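PDB 2D69: ribulose bisphosphate carboxylase from Pyrococcus horikoshii, which probably catalyses the carboxylation of ribulose 1,5-bisphosphate to two molecules of 3-phosphoglycerate, serving an archaeal pathway of AMP degradation. Local coordinates for residues A[324-329]-A[361-366]; A[91-94]-A[99-102]. All blocks are in the same frame, centred on the assembly; numbering follows the deposited sequence.

Overall arrangement
Contact 1 lies in the catalytic barrel and contact 2 in the N-terminal domain; their centres are about 31 Å apart, and their nearest atoms about 13 Å. They share no helix or strand. Contact 1 is partly buried and joins two separate helices, 323-334 and 356-363, through an isoleucine, a phenylalanine ring and the alkyl chain of a lysine. Contact 2 is more deeply buried and local: the loop of 91-94 folds back on helix 98-105, where a glutamine amide faces backbone atoms and a leucine methyl covers a ring. Subunit surroundings differ too. Contact 1 is built within one chain, whereas two other copies of the protein approach contact 2.

Contact 1 of 2, residues A[324-329]-A[361-366]; sequences EEIKRI and RLFGKD
F363 holds CG anti to its carbonyl carbon (chi1 -64°), and this rotation brings the ring up to helix 323-334, while I326 has CG2 anti to its backbone N (chi1 -69° to CG1), presenting that methyl to the ring. The two side chains cross at about a right angle. I326 CG2 rests 3.6 Å from F363 CE2 and 4.0 Å from CZ, approaching the far end of the ring obliquely. A beta-branched apolar residue suits this buried place, since CG2 sits close to the backbone and meets the ring; phenylalanine suits the other side because its long flat ring spans from the end of helix 356-363 to helix 323-334.

K327 passes F363 in the opposite direction, its chain bent at chi2 (64°) and again at chi4. The bends lay the methylenes beside the end of helix 356-363: K327 CD is 4.1 Å from F363 CD2, and K327 CE is 3.5 Å from L362 O. Lysine thus works in two ways, with its alkyl part flanking the ring and its charged NZ forming a salt bridge with D331, one turn further along its own helix. After F363, G364 leaves helical geometry with a positive phi, which glycine adopts easily, and the chain turns toward strand 368-370. Y323 and N330 also touch F363, as does A315 in a loop.

This is helix-to-helix packing on the outside of a TIM barrel: helix 323-334 connects the adjacent parallel strands 309-311 and 344-348 in a beta-alpha-beta crossover, and helix 356-363 follows the second of them.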
loop_
_atom_site.group_PDB
_atom_site.type_symbol
_atom_site.label_atom_id
_atom_site.label_comp_id
_atom_site.label_asym_id
_atom_site.label_seq_id
_atom_site.Cartn_x
_atom_site.Cartn_y
_atom_site.Cartn_z
ATOM N N GLU A 324 -38.658 -29.667 -25.628
ATOM C CA GLU A 324 -39.294 -29.452 -24.321
ATOM C C GLU A 324 -38.299 -28.969 -23.234
ATOM O O GLU A 324 -38.561 -27.993 -22.529
ATOM C CB GLU A 324 -39.945 -30.733 -23.807
ATOM C CG GLU A 324 -40.931 -31.393 -24.754
ATOM C CD GLU A 324 -42.303 -30.721 -24.768
ATOM O OE1 GLU A 324 -43.183 -31.160 -23.973
ATOM O OE2 GLU A 324 -42.507 -29.779 -25.596
ATOM N N GLU A 325 -37.183 -29.681 -23.098
ATOM C CA GLU A 325 -36.167 -29.360 -22.083
ATOM C C GLU A 325 -35.575 -27.984 -22.341
ATOM O O GLU A 325 -35.399 -27.211 -21.430
ATOM C CB GLU A 325 -35.022 -30.402 -22.069
ATOM C CG GLU A 325 -33.848 -30.027 -21.146
ATOM C CD GLU A 325 -32.817 -31.146 -20.954
ATOM O OE1 GLU A 325 -32.495 -31.850 -21.952
ATOM O OE2 GLU A 325 -32.324 -31.318 -19.802
ATOM N N ILE A 326 -35.267 -27.683 -23.592
ATOM C CA ILE A 326 -34.587 -26.459 -23.909
ATOM C C ILE A 326 -35.481 -25.269 -23.668
ATOM O O ILE A 326 -35.038 -24.260 -23.086
ATOM C CB ILE A 326 -34.087 -26.469 -25.327
ATOM C CG1 ILE A 326 -32.953 -27.504 -25.437
ATOM C CG2 ILE A 326 -33.570 -25.047 -25.723
ATOM C CD1 ILE A 326 -32.545 -27.781 -26.857
ATOM N N LYS A 327 -36.726 -25.398 -24.114
ATOM C CA LYS A 327 -37.719 -24.363 -23.921
ATOM C C LYS A 327 -37.960 -24.117 -22.414
ATOM O O LYS A 327 -38.166 -23.000 -22.023
ATOM C CB LYS A 327 -39.030 -24.727 -24.626
ATOM C CG LYS A 327 -40.057 -23.587 -24.601
ATOM C CD LYS A 327 -39.536 -22.332 -25.396
ATOM C CE LYS A 327 -40.660 -21.293 -25.690
ATOM N NZ LYS A 327 -41.306 -20.765 -24.427
ATOM N N ARG A 328 -37.931 -25.161 -21.587
ATOM C CA ARG A 328 -38.066 -25.009 -20.151
ATOM C C ARG A 328 -36.902 -24.145 -19.605
ATOM O O ARG A 328 -37.129 -23.180 -18.860
ATOM C CB ARG A 328 -38.096 -26.380 -19.451
ATOM C CG ARG A 328 -38.403 -26.337 -17.937
ATOM C CD ARG A 328 -38.354 -27.708 -17.200
ATOM N NE ARG A 328 -38.668 -28.797 -18.123
ATOM C CZ ARG A 328 -39.892 -29.099 -18.573
ATOM N NH1 ARG A 328 -40.951 -28.404 -18.155
ATOM N NH2 ARG A 328 -40.063 -30.112 -19.433
ATOM N N ILE A 329 -35.682 -24.468 -20.019
ATOM C CA ILE A 329 -34.533 -23.727 -19.553
ATOM C C ILE A 329 -34.618 -22.266 -19.955
ATOM O O ILE A 329 -34.383 -21.389 -19.108
ATOM C CB ILE A 329 -33.242 -24.353 -20.015
ATOM C CG1 ILE A 329 -33.137 -25.753 -19.395
ATOM C CG2 ILE A 329 -32.039 -23.504 -19.560
ATOM C CD1 ILE A 329 -32.148 -26.655 -20.034
ATOM N N ARG A 361 -39.343 -18.110 -34.309
ATOM C CA ARG A 361 -40.725 -18.512 -34.048
ATOM C C ARG A 361 -40.812 -19.330 -32.763
ATOM O O ARG A 361 -41.675 -19.088 -31.926
ATOM C CB ARG A 361 -41.233 -19.369 -35.195
ATOM C CG ARG A 361 -42.705 -19.466 -35.336
ATOM C CD ARG A 361 -43.105 -20.371 -36.537
ATOM N NE ARG A 361 -43.253 -21.737 -36.027
ATOM C CZ ARG A 361 -42.488 -22.794 -36.334
ATOM N NH1 ARG A 361 -42.751 -23.950 -35.740
ATOM N NH2 ARG A 361 -41.500 -22.746 -37.249
ATOM N N LEU A 362 -39.914 -20.301 -32.633
ATOM C CA LEU A 362 -39.912 -21.237 -31.498
ATOM C C LEU A 362 -39.320 -20.684 -30.196
ATOM O O LEU A 362 -39.754 -21.061 -29.098
ATOM C CB LEU A 362 -39.162 -22.521 -31.863
ATOM C CG LEU A 362 -39.846 -23.433 -32.907
ATOM C CD1 LEU A 362 -38.968 -24.636 -33.202
ATOM C CD2 LEU A 362 -41.227 -23.907 -32.468
ATOM N N PHE A 363 -38.301 -19.843 -30.294
ATOM C CA PHE A 363 -37.568 -19.412 -29.089
ATOM C C PHE A 363 -37.531 -17.887 -28.854
ATOM O O PHE A 363 -36.886 -17.440 -27.929
ATOM C CB PHE A 363 -36.139 -19.965 -29.100
ATOM C CG PHE A 363 -36.061 -21.481 -29.034
ATOM C CD1 PHE A 363 -35.807 -22.222 -30.184
ATOM C CD2 PHE A 363 -36.225 -22.149 -27.830
ATOM C CE1 PHE A 363 -35.727 -23.604 -30.155
ATOM C CE2 PHE A 363 -36.134 -23.549 -27.767
ATOM C CZ PHE A 363 -35.875 -24.286 -28.938
ATOM N N GLY A 364 -38.245 -17.107 -29.638
ATOM C CA GLY A 364 -38.316 -15.673 -29.446
ATOM C C GLY A 364 -37.125 -14.864 -29.937
ATOM O O GLY A 364 -36.184 -15.384 -30.520
ATOM N N LYS A 365 -37.192 -13.555 -29.693
ATOM C CA LYS A 365 -36.165 -12.614 -30.090
ATOM C C LYS A 365 -35.102 -12.354 -29.032
ATOM O O LYS A 365 -34.114 -11.668 -29.303
ATOM C CB LYS A 365 -36.834 -11.306 -30.411
ATOM C CG LYS A 365 -37.836 -11.441 -31.575
ATOM C CD LYS A 365 -38.464 -10.107 -31.978
ATOM C CE LYS A 365 -39.553 -9.616 -31.009
ATOM N NZ LYS A 365 -40.242 -8.467 -31.669
ATOM N N ASP A 366 -35.340 -12.813 -27.808
ATOM C CA ASP A 366 -34.401 -12.583 -26.729
ATOM C C ASP A 366 -33.452 -13.748 -26.694
ATOM O O ASP A 366 -33.615 -14.686 -25.906
ATOM C CB ASP A 366 -35.108 -12.381 -25.377
ATOM C CG ASP A 366 -35.646 -10.962 -25.214
ATOM O OD1 ASP A 366 -35.220 -10.057 -25.959
ATOM O OD2 ASP A 366 -36.520 -10.674 -24.398
#

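Contact 2 of 2, residues A[91-94]-A[99-102]; sequences TLFE and VQLF
The apolar part of this contact is the meeting of F93 and L101. L101 CD1 lies over one face of the F93 ring in a CH-pi contact, 4.0 Å from the centroid and displaced toward the rim, where CE1 is 3.6 Å away. L92 CB covers the opposite face, so the flat ring is held between two leucines. In L101, CG lies anti to the backbone N (chi1 174°), which carries CD1 toward the ring; a branched apolar side chain suits this buried place because its methyl can lie on an aromatic face.

The polar part belongs to Q100, whose chain bends at chi2 (-93°) to bring its amide against the loop backbone. As modelled, OE1 is 2.9 Å from L92 O, and NE2 is 2.9 Å from E94 N. The amide is probably turned over; turned back, its oxygen would face E94 N and its nitrogen L92 O, where hydrogen bonds may form.

E94 meets Q100 mainly through its backbone; its carboxylate turns to the second subunit, with a salt bridge to R237 and a hydrogen bond to T192 of that chain.

In the fold, 91-94 follows strand 81-88 and leads into helix 98-105, which packs through V99 and F102 on W258 at the start of helix 258-271.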
loop_
_atom_site.group_PDB
_atom_site.type_symbol
_atom_site.label_atom_id
_atom_site.label_comp_id
_atom_site.label_asym_id
_atom_site.label_seq_id
_atom_site.Cartn_x
_atom_site.Cartn_y
_atom_site.Cartn_z
ATOM N N THR A 91 -30.795 -22.979 8.354
ATOM C CA THR A 91 -29.742 -23.239 9.304
ATOM C C THR A 91 -28.641 -24.183 8.774
ATOM O O THR A 91 -27.588 -24.353 9.420
ATOM C CB THR A 91 -30.369 -23.848 10.588
ATOM O OG1 THR A 91 -31.263 -24.885 10.206
ATOM C CG2 THR A 91 -31.316 -22.838 11.294
ATOM N N LEU A 92 -28.905 -24.894 7.675
ATOM C CA LEU A 92 -27.953 -25.829 7.123
ATOM C C LEU A 92 -27.014 -25.116 6.159
ATOM O O LEU A 92 -26.041 -25.717 5.709
ATOM C CB LEU A 92 -28.656 -26.930 6.329
ATOM C CG LEU A 92 -29.229 -28.113 7.039
ATOM C CD1 LEU A 92 -30.278 -28.719 6.090
ATOM C CD2 LEU A 92 -28.120 -29.129 7.445
ATOM N N PHE A 93 -27.281 -23.832 5.855
ATOM C CA PHE A 93 -26.570 -23.151 4.781
ATOM C C PHE A 93 -25.772 -21.931 5.167
ATOM O O PHE A 93 -26.188 -21.088 6.037
ATOM C CB PHE A 93 -27.560 -22.790 3.675
ATOM C CG PHE A 93 -28.257 -23.975 3.094
ATOM C CD1 PHE A 93 -27.549 -25.114 2.731
ATOM C CD2 PHE A 93 -29.640 -24.050 3.097
ATOM C CE1 PHE A 93 -28.206 -26.204 2.221
ATOM C CE2 PHE A 93 -30.300 -25.184 2.634
ATOM C CZ PHE A 93 -29.575 -26.252 2.210
ATOM N N GLU A 94 -24.610 -21.809 4.539
ATOM C CA GLU A 94 -23.858 -20.579 4.645
ATOM C C GLU A 94 -24.369 -19.686 3.579
ATOM O O GLU A 94 -24.146 -19.926 2.376
ATOM C CB GLU A 94 -22.351 -20.808 4.501
ATOM C CG GLU A 94 -21.529 -19.547 4.615
ATOM C CD GLU A 94 -20.020 -19.782 4.386
ATOM O OE1 GLU A 94 -19.522 -20.969 4.293
ATOM O OE2 GLU A 94 -19.362 -18.736 4.361
ATOM N N VAL A 99 -21.456 -22.396 -3.514
ATOM C CA VAL A 99 -20.479 -23.482 -3.300
ATOM C C VAL A 99 -20.945 -24.374 -2.174
ATOM O O VAL A 99 -20.998 -25.620 -2.307
ATOM C CB VAL A 99 -19.042 -22.920 -3.016
ATOM C CG1 VAL A 99 -18.081 -24.007 -2.857
ATOM C CG2 VAL A 99 -18.534 -21.944 -4.167
ATOM N N GLN A 100 -21.272 -23.789 -1.044
ATOM C CA GLN A 100 -21.678 -24.622 0.118
ATOM C C GLN A 100 -23.031 -25.315 -0.060
ATOM O O GLN A 100 -23.225 -26.481 0.390
ATOM C CB GLN A 100 -21.636 -23.814 1.452
ATOM C CG GLN A 100 -21.847 -24.778 2.722
ATOM C CD GLN A 100 -23.300 -24.893 3.186
ATOM O OE1 GLN A 100 -23.648 -25.772 4.009
ATOM N NE2 GLN A 100 -24.144 -24.014 2.688
ATOM N N LEU A 101 -23.992 -24.618 -0.670
ATOM C CA LEU A 101 -25.295 -25.207 -1.042
ATOM C C LEU A 101 -25.084 -26.491 -1.856
ATOM O O LEU A 101 -25.585 -27.596 -1.497
ATOM C CB LEU A 101 -26.138 -24.191 -1.832
ATOM C CG LEU A 101 -27.467 -24.771 -2.393
ATOM C CD1 LEU A 101 -28.291 -25.340 -1.272
ATOM C CD2 LEU A 101 -28.242 -23.726 -3.156
ATOM N N PHE A 102 -24.304 -26.384 -2.920
ATOM C CA PHE A 102 -24.042 -27.512 -3.804
ATOM C C PHE A 102 -23.214 -28.598 -3.150
ATOM O O PHE A 102 -23.391 -29.763 -3.456
ATOM C CB PHE A 102 -23.399 -27.051 -5.112
ATOM C CG PHE A 102 -24.406 -26.709 -6.176
ATOM C CD1 PHE A 102 -25.617 -26.093 -5.850
ATOM C CD2 PHE A 102 -24.185 -27.071 -7.499
ATOM C CE1 PHE A 102 -26.567 -25.810 -6.846
ATOM C CE2 PHE A 102 -25.112 -26.761 -8.474
ATOM C CZ PHE A 102 -26.313 -26.136 -8.136
#